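Local coordinates for protein phospholethanolamine N-methyltransferase 2 (Haemonchus contortus, PDB 4KRI) that probably transfers methyl groups from S-adenosylmethionine to phosphoethanolamine derivatives such as phosphomonomethylethanolamine in nematode phosphocholine biosynthesis, at residues Lys303-Asp306 / Lys307-Arg311; Leu352-Ile355 / Glu356-Ala359. All coordinates share one frame; numbering follows the deposited sequence.

Interaction 1 (Lys303-Asp306 / Lys307-Arg311)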
ATOM      1  N   LYS A 303       7.743  -5.665 -11.414  1.00 23.32           N
ATOM      2  CA  LYS A 303       8.298  -5.989 -12.726  1.00 28.04           C
ATOM      3  C   LYS A 303       8.735  -4.741 -13.483  1.00 33.26           C
ATOM      4  O   LYS A 303       9.878  -4.665 -13.957  1.00 28.26           O
ATOM      5  CB  LYS A 303       7.284  -6.781 -13.554  1.00 30.47           C
ATOM      6  CG  LYS A 303       7.783  -7.186 -14.945  1.00 29.77           C
ATOM      7  CD  LYS A 303       6.778  -8.078 -15.646  1.00 31.74           C
ATOM      8  CE  LYS A 303       7.326  -8.525 -16.993  1.00 35.20           C
ATOM      9  NZ  LYS A 303       6.412  -9.439 -17.716  1.00 36.44           N
ATOM     10  N   ASP A 304       7.835  -3.768 -13.601  1.00 32.20           N
ATOM     11  CA  ASP A 304       8.111  -2.600 -14.439  1.00 30.08           C
ATOM     12  C   ASP A 304       8.932  -1.543 -13.712  1.00 28.22           C
ATOM     13  O   ASP A 304       8.401  -0.515 -13.295  1.00 25.36           O
ATOM     14  CB  ASP A 304       6.810  -1.971 -14.964  1.00 29.49           C
ATOM     15  CG  ASP A 304       7.022  -1.137 -16.214  1.00 35.87           C
ATOM     16  OD1 ASP A 304       8.161  -0.676 -16.465  1.00 29.82           O
ATOM     17  OD2 ASP A 304       6.042  -0.944 -16.967  1.00 34.22           O
ATOM     18  N   THR A 305      10.233  -1.780 -13.585  1.00 29.33           N
ATOM     19  CA  THR A 305      11.117  -0.816 -12.920  1.00 29.33           C
ATOM     20  C   THR A 305      11.129   0.557 -13.603  1.00 26.89           C
ATOM     21  O   THR A 305      11.134   1.596 -12.927  1.00 25.97           O
ATOM     22  CB  THR A 305      12.552  -1.358 -12.834  1.00 32.74           C
ATOM     23  OG1 THR A 305      12.519  -2.726 -12.414  1.00 32.10           O
ATOM     24  CG2 THR A 305      13.372  -0.547 -11.845  1.00 27.81           C
ATOM     25  N   ASP A 306      11.127   0.570 -14.938  1.00 25.21           N
ATOM     26  CA  ASP A 306      11.054   1.837 -15.686  1.00 28.75           C
ATOM     27  C   ASP A 306       9.846   2.694 -15.276  1.00 29.04           C
ATOM     28  O   ASP A 306       9.981   3.895 -15.023  1.00 25.47           O
ATOM     29  CB  ASP A 306      11.006   1.572 -17.191  1.00 29.65           C
ATOM     30  CG  ASP A 306      10.870   2.849 -18.013  1.00 50.26           C
ATOM     31  OD1 ASP A 306       9.723   3.220 -18.362  1.00 54.66           O
ATOM     32  OD2 ASP A 306      11.912   3.481 -18.320  1.00 54.47           O
ATOM     33  N   LYS A 307       8.667   2.080 -15.224  1.00 25.04           N
ATOM     34  CA  LYS A 307       7.468   2.817 -14.851  1.00 22.63           C
ATOM     35  C   LYS A 307       7.597   3.315 -13.419  1.00 23.77           C
ATOM     36  O   LYS A 307       7.275   4.460 -13.137  1.00 22.88           O
ATOM     37  CB  LYS A 307       6.207   1.952 -15.006  1.00 27.56           C
ATOM     38  CG  LYS A 307       4.929   2.665 -14.555  1.00 31.63           C
ATOM     39  CD  LYS A 307       3.709   1.759 -14.581  1.00 39.40           C
ATOM     40  CE  LYS A 307       3.147   1.606 -15.983  1.00 55.97           C
ATOM     41  NZ  LYS A 307       1.738   1.097 -15.963  1.00 62.31           N
ATOM     42  N   LEU A 308       8.068   2.450 -12.527  1.00 24.70           N
ATOM     43  CA  LEU A 308       8.220   2.820 -11.122  1.00 22.90           C
ATOM     44  C   LEU A 308       9.163   3.995 -10.972  1.00 22.72           C
ATOM     45  O   LEU A 308       8.861   4.953 -10.256  1.00 19.24           O
ATOM     46  CB  LEU A 308       8.758   1.647 -10.308  1.00 19.49           C
ATOM     47  CG  LEU A 308       8.967   1.971  -8.829  1.00 27.48           C
ATOM     48  CD1 LEU A 308       7.645   2.182  -8.117  1.00 26.22           C
ATOM     49  CD2 LEU A 308       9.751   0.849  -8.184  1.00 30.91           C
ATOM     50  N   PHE A 309      10.307   3.924 -11.647  1.00 22.41           N
ATOM     51  CA  PHE A 309      11.286   5.006 -11.546  1.00 24.63           C
ATOM     52  C   PHE A 309      10.769   6.326 -12.106  1.00 22.66           C
ATOM     53  O   PHE A 309      11.066   7.385 -11.550  1.00 23.21           O
ATOM     54  CB  PHE A 309      12.635   4.620 -12.189  1.00 24.37           C
ATOM     55  CG  PHE A 309      13.538   3.799 -11.286  1.00 25.05           C
ATOM     56  CD1 PHE A 309      13.012   2.965 -10.309  1.00 28.18           C
ATOM     57  CD2 PHE A 309      14.916   3.879 -11.415  1.00 31.41           C
ATOM     58  CE1 PHE A 309      13.844   2.205  -9.485  1.00 26.83           C
ATOM     59  CE2 PHE A 309      15.756   3.124 -10.598  1.00 32.04           C
ATOM     60  CZ  PHE A 309      15.218   2.295  -9.625  1.00 26.69           C
ATOM     61  N   SER A 310       9.988   6.282 -13.189  1.00 22.37           N
ATOM     62  CA  SER A 310       9.407   7.517 -13.735  1.00 22.64           C
ATOM     63  C   SER A 310       8.374   8.111 -12.778  1.00 21.52           C
ATOM     64  O   SER A 310       8.275   9.334 -12.636  1.00 25.81           O
ATOM     65  CB  SER A 310       8.769   7.279 -15.104  1.00 33.70           C
ATOM     66  OG  SER A 310       7.548   6.578 -14.962  1.00 44.49           O
ATOM     67  N   ARG A 311       7.613   7.243 -12.110  1.00 21.74           N
ATOM     68  CA  ARG A 311       6.647   7.703 -11.114  1.00 22.79           C
ATOM     69  C   ARG A 311       7.327   8.323  -9.889  1.00 22.52           C
ATOM     70  O   ARG A 311       6.865   9.339  -9.348  1.00 22.19           O
ATOM     71  CB  ARG A 311       5.753   6.548 -10.667  1.00 24.62           C
ATOM     72  CG  ARG A 311       4.857   5.988 -11.748  1.00 35.72           C
ATOM     73  CD  ARG A 311       3.475   5.746 -11.157  1.00 56.26           C
ATOM     74  NE  ARG A 311       2.503   5.239 -12.121  1.00 63.72           N
ATOM     75  CZ  ARG A 311       2.123   5.888 -13.217  1.00 61.68           C
ATOM     76  NH1 ARG A 311       2.650   7.071 -13.511  1.00 62.29           N
ATOM     77  NH2 ARG A 311       1.222   5.349 -14.029  1.00 57.57           N
TER
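Asp304 caps the start of helix 305-315 by reaching forward to Lys307, a compact worked example of how a side chain stands in for the carbonyl that a first turn lacks. Its OD1 accepts from Lys307 N at 3.1 Å, and the amide comes from above the carboxylate plane, 66° out of it, rather than within that plane. With CG anti to its own backbone N (chi1 -158°), the carboxylate is swung onto the turn ahead, where Asp304 CG also rests 3.4 Å from Lys307 CB. The lysine chain runs roughly perpendicular to the aspartate. Although opposite in charge, Asp304 OD2 and Lys307 NZ stay 4.9 Å apart, so any attraction between them acts without direct contact.

One step along, Thr305 and Phe309 run alongside each other in the same direction. The methyl CG2 of Thr305 sits over one face of the Phe309 ring, 4.0 Å from its centroid and displaced toward the rim, in a CH-pi contact. Thr305 O meanwhile accepts from Phe309 N at 2.8 Å, which ties the two residues through main chain and side chain alike. Farther along the helix, Ser310 OG turns back to give a hydrogen bond of 2.8 Å to Lys307 O, an oxygen that also accepts from Arg311 N.

Beyond this shell, Phe309 meets the ring of Phe427 with planes nearly parallel, and Ile358 and Ala359 of helix 352-362 pack on it too. Leu308 touches Ile299 and Ile302, its side chain about 6 Å from the bound S-adenosylhomocysteine. The whole is an N-capped helix start, set within the Rossmann-like methyltransferase domain close to the cofactor site.

Interaction 2 (Leu352-Ile355 / Glu356-Ala359)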
ATOM      1  N   LEU A 352      22.930  -4.334 -10.638  1.00 28.68           N
ATOM      2  CA  LEU A 352      23.167  -2.906 -10.421  1.00 31.21           C
ATOM      3  C   LEU A 352      23.315  -2.147 -11.738  1.00 30.79           C
ATOM      4  O   LEU A 352      22.915  -0.974 -11.841  1.00 31.88           O
ATOM      5  CB  LEU A 352      24.402  -2.683  -9.546  1.00 33.84           C
ATOM      6  CG  LEU A 352      24.237  -2.955  -8.047  1.00 37.56           C
ATOM      7  CD1 LEU A 352      25.549  -2.713  -7.311  1.00 43.30           C
ATOM      8  CD2 LEU A 352      23.146  -2.092  -7.470  1.00 39.01           C
ATOM      9  N   GLU A 353      23.884  -2.818 -12.732  1.00 29.36           N
ATOM     10  CA  GLU A 353      24.062  -2.221 -14.050  1.00 35.70           C
ATOM     11  C   GLU A 353      22.705  -1.829 -14.597  1.00 28.34           C
ATOM     12  O   GLU A 353      22.543  -0.765 -15.192  1.00 30.56           O
ATOM     13  CB  GLU A 353      24.725  -3.219 -15.012  1.00 44.25           C
ATOM     14  CG  GLU A 353      26.120  -3.685 -14.607  1.00 58.89           C
ATOM     15  CD  GLU A 353      26.446  -5.096 -15.099  1.00 75.59           C
ATOM     16  OE1 GLU A 353      26.046  -5.446 -16.228  1.00 84.19           O
ATOM     17  OE2 GLU A 353      27.103  -5.859 -14.354  1.00 73.90           O
ATOM     18  N   GLN A 354      21.728  -2.710 -14.400  1.00 24.91           N
ATOM     19  CA  GLN A 354      20.401  -2.479 -14.950  1.00 29.06           C
ATOM     20  C   GLN A 354      19.693  -1.333 -14.246  1.00 26.08           C
ATOM     21  O   GLN A 354      19.036  -0.505 -14.882  1.00 28.21           O
ATOM     22  CB  GLN A 354      19.580  -3.768 -14.884  1.00 28.45           C
ATOM     23  CG  GLN A 354      20.062  -4.811 -15.889  1.00 27.64           C
ATOM     24  CD  GLN A 354      19.434  -6.167 -15.668  1.00 30.55           C
ATOM     25  OE1 GLN A 354      19.323  -6.638 -14.536  1.00 32.56           O
ATOM     26  NE2 GLN A 354      19.010  -6.801 -16.750  1.00 36.34           N
ATOM     27  N   ILE A 355      19.821  -1.298 -12.924  1.00 24.88           N
ATOM     28  CA  ILE A 355      19.226  -0.229 -12.133  1.00 22.60           C
ATOM     29  C   ILE A 355      19.817   1.116 -12.538  1.00 24.91           C
ATOM     30  O   ILE A 355      19.088   2.089 -12.736  1.00 26.01           O
ATOM     31  CB  ILE A 355      19.428  -0.489 -10.634  1.00 26.51           C
ATOM     32  CG1 ILE A 355      18.657  -1.745 -10.230  1.00 28.81           C
ATOM     33  CG2 ILE A 355      18.940   0.698  -9.815  1.00 25.86           C
ATOM     34  CD1 ILE A 355      17.143  -1.601 -10.423  1.00 23.48           C
ATOM     35  N   GLU A 356      21.136   1.170 -12.710  1.00 26.06           N
ATOM     36  CA  GLU A 356      21.757   2.436 -13.097  1.00 29.21           C
ATOM     37  C   GLU A 356      21.300   2.898 -14.489  1.00 33.43           C
ATOM     38  O   GLU A 356      21.056   4.085 -14.694  1.00 30.93           O
ATOM     39  CB  GLU A 356      23.284   2.357 -13.027  1.00 30.70           C
ATOM     40  CG  GLU A 356      23.961   3.717 -13.181  1.00 39.34           C
ATOM     41  CD  GLU A 356      25.451   3.667 -12.896  1.00 62.86           C
ATOM     42  OE1 GLU A 356      25.944   2.604 -12.454  1.00 68.18           O
ATOM     43  OE2 GLU A 356      26.132   4.695 -13.111  1.00 68.55           O
ATOM     44  N   GLU A 357      21.179   1.959 -15.429  1.00 28.65           N
ATOM     45  CA  GLU A 357      20.696   2.264 -16.782  1.00 30.16           C
ATOM     46  C   GLU A 357      19.315   2.908 -16.745  1.00 27.22           C
ATOM     47  O   GLU A 357      19.062   3.927 -17.401  1.00 30.41           O
ATOM     48  CB  GLU A 357      20.618   0.982 -17.626  1.00 33.65           C
ATOM     49  CG  GLU A 357      21.944   0.399 -18.075  1.00 47.42           C
ATOM     50  CD  GLU A 357      21.798  -1.024 -18.603  1.00 49.70           C
ATOM     51  OE1 GLU A 357      20.659  -1.547 -18.638  1.00 42.65           O
ATOM     52  OE2 GLU A 357      22.821  -1.632 -18.969  1.00 54.24           O
ATOM     53  N   ILE A 358      18.417   2.302 -15.973  1.00 26.70           N
ATOM     54  CA  ILE A 358      17.052   2.801 -15.855  1.00 25.62           C
ATOM     55  C   ILE A 358      17.028   4.174 -15.189  1.00 26.63           C
ATOM     56  O   ILE A 358      16.298   5.074 -15.613  1.00 26.72           O
ATOM     57  CB  ILE A 358      16.166   1.794 -15.103  1.00 30.44           C
ATOM     58  CG1 ILE A 358      16.071   0.496 -15.912  1.00 35.06           C
ATOM     59  CG2 ILE A 358      14.780   2.372 -14.864  1.00 33.16           C
ATOM     60  CD1 ILE A 358      15.526  -0.682 -15.126  1.00 36.94           C
ATOM     61  N   ALA A 359      17.857   4.355 -14.169  1.00 23.71           N
ATOM     62  CA  ALA A 359      17.866   5.626 -13.451  1.00 26.55           C
ATOM     63  C   ALA A 359      18.379   6.753 -14.342  1.00 28.63           C
ATOM     64  O   ALA A 359      17.860   7.872 -14.291  1.00 27.30           O
ATOM     65  CB  ALA A 359      18.697   5.521 -12.180  1.00 24.64           C
TER
HETATM   66  O   HOH W   1      18.200  -1.855 -17.508  1.00 39.45           O
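Leu352 O accepts from Glu356 N at 2.9 Å, opening the regular alpha-helical ladder of helix 352-362, an amphipathic helix laid against the methyltransferase fold. Three further i to i+4 bonds follow, from the N of Glu357, Ile358 and Ala359 to the O of Glu353, Gln354 and Ile355 respectively, and they run at 3.0 to 3.1 Å. Against this even backbone, the apolar side chains gather on one flank and the polar ones on another, and their torsions decide how each lies there.

Glu357 leans back over the preceding turn. Its CG is anti to its carbonyl carbon (chi1 -73°), a setting that brings CG to within 3.2 Å of Glu353 O, while the extended remainder of the chain carries OE1 alongside Gln354 CA. The carboxylate of Glu353 stands well away, its OE1 being 5.7 Å from Glu357 OE2, and the OE2 of Glu353 is hydrogen-bonded to His331. Glu356 is held from outside this turn: its OE2 makes a salt bridge with Lys360, while the side chain also touches Ile367 and Val369 of strand 367-371.

Of the two isoleucines, Ile358 stays close to the backbone of the turn before it. The first torsion sets CG1 of Ile358 3.3 Å from Gln354 O, and CD1, anti to CA (chi2 165°), remains beside the same oxygen. The side chain of Ile355 meets Phe309 and Phe427 instead. Ala359 puts its methyl beside Ile355 O and packs on Ile367. On the polar flank, one water bridges the turn: it donates to Gln354 O, which also accepts from Ile358 N, and to Glu357 OE1 at 2.7 Å.

Interactions 1 and 2 follow one another along the chain, on helices 305-315 and 352-362, and their centres lie about 12 Å apart on the same side of the chain's centre. The two helices touch directly: Thr305 CB meets Ile358 CD1 at 3.8 Å, and Phe309 CD2 meets Ile358 CG2 at 3.8 Å. Phe427 of strand 422-430 contacts both helices and joins them to a strand that pairs with 320-329 and 367-371. The side chain of Ile355 is about 14 Å from the bound S-adenosylhomocysteine, farther than that of Leu308. The capped helix start is therefore the nearer of the two to the cofactor site, with helix 352-362 packed against it.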